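Local coordinates for protein D-alanyl-D-alanine carboxypeptidase (Enterococcus faecalis V583, PDB 5ZHF) that cleaves the C-terminal D-alanine from a peptidoglycan-derived pentapeptide, using zinc, and contributes to vancomycin resistance, at residues Val93-Arg98 and Ala145-Ala150; Phe173-Pro178 and Trp192-Val197. All coordinates share one frame; numbering follows the deposited sequence.

Overall arrangement
Four strands of one antiparallel sheet, in the order 91-95, 145-150, 193-196, 173-175, meet in two contacts, one on each flank, joined by the pairing of 145-150 with 193-196; they illustrate how a sheet can present metal ligands. From the N terminus, strand 91-95 leads into a largely helical excursion through 100-116 and 121-128, and contact 1 closes that long loop when 145-150 returns beside 93-98. After helix 157-167, contact 2 closes a shorter loop between 173-178 and 192-197. The two closures follow in series, neither enclosing nor crossing the other. Together contact 1 and contact 2 span the sheet and bring Asp147 and His193 to one zinc ion.

Contact 1: residues Val93-Arg98 and Ala145-Ala150; sequences VASGYR and AVDINA. With ZN (zinc ion), chain C.
Asp147 meets Ser95 and Arg98 through both its backbone and its carboxylate. Its carbonyl O takes the N-H of Ala94 (Ala94 N to Asp147 O, 2.8 Å, 133° at the hydrogen) and, more weakly, that of Ser95 (Ser95 N to Asp147 O, 3.4 Å). Two successive residues thus face one, the definition of a classic beta bulge. The return bond is straighter: Asp147 N reaches Ser95 O at 2.8 Å with 166° at the hydrogen. Next along, Gly96 N donates to Glu67 and Gly96 O accepts from ND1 of the zinc ligand His140.

The carboxylate divides its work. OD1 of Asp147 binds zinc at 2.0 Å, while OD2 forms a salt bridge with Arg98 NH2 at 3.0 Å, the guanidinium and carboxylate planes 59° apart. NH2 also donates to Ser95 OG (3.2 Å), almost in the guanidinium plane, and NH1 is held by Gln103, a substrate-binding residue. This positive group probably helps to orient the aspartate as a second-shell partner. On the face opposite Ser95 and Asp147, Val93 CG1 touches Val146 CG1 at 3.9 Å. A bulged antiparallel pair here carries one ligand of the zinc site of an M15 peptidase, completed by His140, His193 and water.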
# COMPACT_ATOMS: atom_id res chain seq x y z
N VAL A 93 8.52 8.20 -1.21
CA VAL A 93 7.33 7.59 -1.80
C VAL A 93 7.76 7.02 -3.15
O VAL A 93 7.92 7.74 -4.14
CB VAL A 93 6.18 8.58 -1.98
CG1 VAL A 93 4.98 7.89 -2.65
CG2 VAL A 93 5.78 9.21 -0.64
N ALA A 94 7.97 5.72 -3.17
CA ALA A 94 8.36 5.05 -4.41
C ALA A 94 7.19 4.99 -5.40
O ALA A 94 7.39 5.06 -6.61
CB ALA A 94 8.92 3.67 -4.10
N SER A 95 5.96 4.87 -4.90
CA SER A 95 4.81 4.75 -5.77
C SER A 95 3.55 5.14 -5.02
O SER A 95 3.28 4.59 -3.93
CB SER A 95 4.65 3.31 -6.27
OG SER A 95 3.50 3.19 -7.11
N GLY A 96 2.78 6.05 -5.59
CA GLY A 96 1.49 6.46 -5.03
C GLY A 96 0.36 6.00 -5.96
O GLY A 96 0.17 4.80 -6.21
N TYR A 97 -0.35 6.97 -6.50
CA TYR A 97 -1.45 6.72 -7.41
C TYR A 97 -0.94 6.07 -8.67
O TYR A 97 0.12 6.46 -9.20
CB TYR A 97 -2.15 8.04 -7.76
CG TYR A 97 -3.25 7.85 -8.76
CD1 TYR A 97 -4.49 7.35 -8.36
CD2 TYR A 97 -3.05 8.12 -10.09
CE1 TYR A 97 -5.50 7.15 -9.29
CE2 TYR A 97 -4.05 7.92 -11.02
CZ TYR A 97 -5.28 7.43 -10.60
OH TYR A 97 -6.31 7.20 -11.51
N ARG A 98 -1.71 5.12 -9.20
CA ARG A 98 -1.44 4.52 -10.49
C ARG A 98 -2.70 4.49 -11.34
O ARG A 98 -3.78 4.17 -10.84
CB ARG A 98 -0.99 3.08 -10.33
CG ARG A 98 0.30 2.89 -9.58
CD ARG A 98 0.54 1.39 -9.41
NE ARG A 98 1.62 1.17 -8.49
CZ ARG A 98 1.85 0.06 -7.80
NH1 ARG A 98 1.10 -1.03 -7.94
NH2 ARG A 98 2.89 0.06 -6.95
N ALA A 145 -2.94 4.65 -1.15
CA ALA A 145 -1.80 3.79 -0.82
C ALA A 145 -0.51 4.33 -1.36
O ALA A 145 -0.46 4.90 -2.47
CB ALA A 145 -2.00 2.37 -1.36
N VAL A 146 0.52 4.15 -0.56
CA VAL A 146 1.87 4.53 -0.95
C VAL A 146 2.82 3.37 -0.68
O VAL A 146 2.75 2.73 0.36
CB VAL A 146 2.35 5.82 -0.25
CG1 VAL A 146 1.66 7.04 -0.84
CG2 VAL A 146 2.15 5.77 1.26
N ASP A 147 3.73 3.13 -1.63
CA ASP A 147 4.87 2.27 -1.35
C ASP A 147 5.97 3.16 -0.87
O ASP A 147 6.34 4.10 -1.56
CB ASP A 147 5.32 1.49 -2.58
CG ASP A 147 4.26 0.55 -3.09
OD1 ASP A 147 3.44 0.02 -2.29
OD2 ASP A 147 4.28 0.29 -4.30
N ILE A 148 6.43 2.91 0.35
CA ILE A 148 7.38 3.77 0.99
C ILE A 148 8.67 2.97 1.07
O ILE A 148 8.68 1.87 1.62
CB ILE A 148 6.92 4.20 2.40
CG1 ILE A 148 5.61 5.01 2.29
CG2 ILE A 148 8.03 5.02 3.06
CD1 ILE A 148 4.93 5.24 3.64
N ASN A 149 9.74 3.51 0.50
CA ASN A 149 11.06 2.88 0.59
C ASN A 149 12.00 3.80 1.33
O ASN A 149 11.66 4.92 1.70
CB ASN A 149 11.59 2.59 -0.81
CG ASN A 149 10.93 1.38 -1.44
OD1 ASN A 149 10.41 0.49 -0.76
ND2 ASN A 149 10.99 1.32 -2.77
N ALA A 150 13.22 3.32 1.54
CA ALA A 150 14.27 4.16 2.11
C ALA A 150 14.96 5.01 1.07
O ALA A 150 15.01 4.64 -0.11
CB ALA A 150 15.28 3.29 2.82
ZN ZN C . 1.97 -1.05 -3.08
O HOH W 1 2.85 -3.01 -3.65

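Contact 2: residues Phe173-Pro178 and Trp192-Val197; sequences FIRRYP and WHYRYV. With ZN (zinc ion), chain C.
Ile174 and Arg195 form the hydrogen-bonded pair at the middle of this antiparallel contact. Ile174 N donates to Arg195 O at 2.9 Å, and Arg195 N returns the bond to Ile174 O at 3.0 Å. Farther along, Arg176 N reaches His193 O only weakly, while a water accepts from Tyr177 N and can donate to that same carbonyl, just past the end of the pairing.

On the face bearing Phe173, Arg175, Tyr194 and Tyr196, ring contacts prevail. Tyr196 turns its ring edge to the face of Phe173, with centroids 5.3 Å apart and planes at 70°; its CB lies over the same phenyl ring. With CG anti to the backbone N (chi1 -176°), the Tyr196 ring edge is carried, at CD1, over the rim of the Phe173 face. Arg175 CA sits over the face of Tyr194, 3.9 Å from the ring centroid, while the arginine's aliphatic CB and CG cross the end of the phenol, both close to Tyr194 OH. On the face bearing Ile174 and Arg195, Ile174 CG2 meets Val197 CG2 at 3.9 Å.

Around the metal, His193 ND1 binds zinc at 2.0 Å and NE2 is hydrogen-bonded to Glu139 OE1, probably as the donor, so both ring nitrogens are engaged. Tyr177 CE2 lies over one face of the imidazole, 3.5 Å from His193 CD2, and Arg176 CB lies at its edge. Glu139 also forms salt bridges with Arg176 and Arg195, a charge network consistent with a second shell that orients the histidine.

Strand 193-196 lies between 173-175 and 145-150, bonded on its far side through Tyr194 to Val146. Tyr194 packs against helix 157-167, where Asp165 holds the Arg175 guanidinium, whereas Ile174 and Val197 rest on helix 199-208.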
# COMPACT_ATOMS: atom_id res chain seq x y z
N PHE A 173 -2.03 5.49 8.84
CA PHE A 173 -1.65 4.51 7.84
C PHE A 173 -1.41 3.14 8.48
O PHE A 173 -0.87 3.04 9.58
CB PHE A 173 -0.35 4.93 7.13
CG PHE A 173 -0.48 6.14 6.28
CD1 PHE A 173 -0.40 7.41 6.82
CD2 PHE A 173 -0.67 6.03 4.90
CE1 PHE A 173 -0.50 8.53 6.02
CE2 PHE A 173 -0.78 7.14 4.08
CZ PHE A 173 -0.69 8.40 4.65
N ILE A 174 -1.80 2.09 7.77
CA ILE A 174 -1.57 0.71 8.20
C ILE A 174 -0.65 -0.04 7.25
O ILE A 174 -0.63 0.21 6.02
CB ILE A 174 -2.89 -0.08 8.40
CG1 ILE A 174 -3.70 -0.16 7.09
CG2 ILE A 174 -3.71 0.58 9.48
CD1 ILE A 174 -5.01 -0.93 7.20
N ARG A 175 0.10 -0.97 7.84
CA ARG A 175 0.87 -1.96 7.11
C ARG A 175 -0.16 -2.92 6.53
O ARG A 175 -0.68 -3.81 7.23
CB ARG A 175 1.87 -2.67 8.03
CG ARG A 175 2.79 -3.62 7.31
CD ARG A 175 3.66 -4.36 8.31
NE ARG A 175 4.56 -5.30 7.65
CZ ARG A 175 5.60 -5.89 8.25
NH1 ARG A 175 5.91 -5.61 9.51
NH2 ARG A 175 6.36 -6.73 7.57
N ARG A 176 -0.50 -2.69 5.27
CA ARG A 176 -1.71 -3.27 4.69
C ARG A 176 -1.66 -4.78 4.54
O ARG A 176 -2.71 -5.45 4.62
CB ARG A 176 -1.94 -2.66 3.33
CG ARG A 176 -3.19 -3.11 2.61
CD ARG A 176 -4.43 -2.77 3.39
NE ARG A 176 -5.63 -3.18 2.69
CZ ARG A 176 -6.19 -4.39 2.75
NH1 ARG A 176 -5.61 -5.39 3.43
NH2 ARG A 176 -7.32 -4.61 2.10
N TYR A 177 -0.47 -5.30 4.24
CA TYR A 177 -0.29 -6.71 3.89
C TYR A 177 0.75 -7.35 4.81
O TYR A 177 1.87 -7.64 4.39
CB TYR A 177 0.11 -6.84 2.43
CG TYR A 177 -0.84 -6.18 1.45
CD1 TYR A 177 -2.20 -6.54 1.41
CD2 TYR A 177 -0.40 -5.19 0.56
CE1 TYR A 177 -3.07 -5.95 0.50
CE2 TYR A 177 -1.27 -4.60 -0.35
CZ TYR A 177 -2.60 -4.96 -0.37
OH TYR A 177 -3.47 -4.37 -1.29
N PRO A 178 0.38 -7.56 6.07
CA PRO A 178 1.35 -8.09 7.02
C PRO A 178 1.64 -9.56 6.81
O PRO A 178 0.84 -10.28 6.20
CB PRO A 178 0.69 -7.83 8.39
CG PRO A 178 -0.73 -7.70 8.14
CD PRO A 178 -0.93 -7.29 6.71
N TRP A 192 6.70 -2.41 2.42
CA TRP A 192 6.65 -1.06 1.84
C TRP A 192 5.24 -0.49 1.65
O TRP A 192 5.11 0.73 1.51
CB TRP A 192 7.34 -1.06 0.46
CG TRP A 192 6.86 -2.12 -0.44
CD1 TRP A 192 5.78 -2.08 -1.28
CD2 TRP A 192 7.43 -3.44 -0.60
NE1 TRP A 192 5.65 -3.26 -1.93
CE2 TRP A 192 6.64 -4.12 -1.54
CE3 TRP A 192 8.52 -4.10 -0.04
CZ2 TRP A 192 6.92 -5.43 -1.94
CZ3 TRP A 192 8.79 -5.41 -0.43
CH2 TRP A 192 8.00 -6.05 -1.38
N HIS A 193 4.21 -1.33 1.60
CA HIS A 193 2.88 -0.88 1.12
C HIS A 193 1.99 -0.44 2.31
O HIS A 193 1.55 -1.27 3.11
CB HIS A 193 2.20 -1.95 0.29
CG HIS A 193 0.87 -1.55 -0.26
ND1 HIS A 193 0.65 -1.30 -1.59
CD2 HIS A 193 -0.32 -1.34 0.37
CE1 HIS A 193 -0.62 -0.98 -1.77
NE2 HIS A 193 -1.23 -1.02 -0.60
N TYR A 194 1.77 0.87 2.41
CA TYR A 194 0.99 1.51 3.47
C TYR A 194 -0.29 2.16 2.92
O TYR A 194 -0.28 2.80 1.87
CB TYR A 194 1.87 2.49 4.28
CG TYR A 194 2.68 1.69 5.27
CD1 TYR A 194 3.78 0.94 4.87
CD2 TYR A 194 2.25 1.55 6.60
CE1 TYR A 194 4.48 0.13 5.78
CE2 TYR A 194 2.93 0.75 7.50
CZ TYR A 194 4.03 0.02 7.09
OH TYR A 194 4.64 -0.79 8.02
N ARG A 195 -1.39 1.94 3.65
CA ARG A 195 -2.75 2.35 3.24
C ARG A 195 -3.29 3.31 4.27
O ARG A 195 -3.24 3.03 5.47
CB ARG A 195 -3.65 1.11 3.15
CG ARG A 195 -5.16 1.34 3.15
CD ARG A 195 -5.65 2.19 1.99
NE ARG A 195 -7.02 2.60 2.30
CZ ARG A 195 -8.12 1.94 2.03
NH1 ARG A 195 -8.11 0.81 1.32
NH2 ARG A 195 -9.29 2.45 2.44
N TYR A 196 -3.81 4.45 3.80
CA TYR A 196 -4.46 5.39 4.68
C TYR A 196 -5.90 4.92 4.97
O TYR A 196 -6.70 4.76 4.05
CB TYR A 196 -4.54 6.77 4.07
CG TYR A 196 -5.14 7.77 5.04
CD1 TYR A 196 -4.39 8.29 6.09
CD2 TYR A 196 -6.49 8.15 4.94
CE1 TYR A 196 -4.93 9.20 6.99
CE2 TYR A 196 -7.04 9.06 5.83
CZ TYR A 196 -6.28 9.58 6.84
OH TYR A 196 -6.82 10.50 7.72
N VAL A 197 -6.18 4.74 6.26
CA VAL A 197 -7.56 4.52 6.75
C VAL A 197 -8.05 5.56 7.77
O VAL A 197 -9.24 5.52 8.17
CB VAL A 197 -7.69 3.12 7.33
CG1 VAL A 197 -7.53 2.08 6.24
CG2 VAL A 197 -6.71 2.89 8.48
ZN ZN C . 1.97 -1.05 -3.08
O HOH W 2 1.97 -3.96 3.82
O HOH W 1 2.85 -3.01 -3.65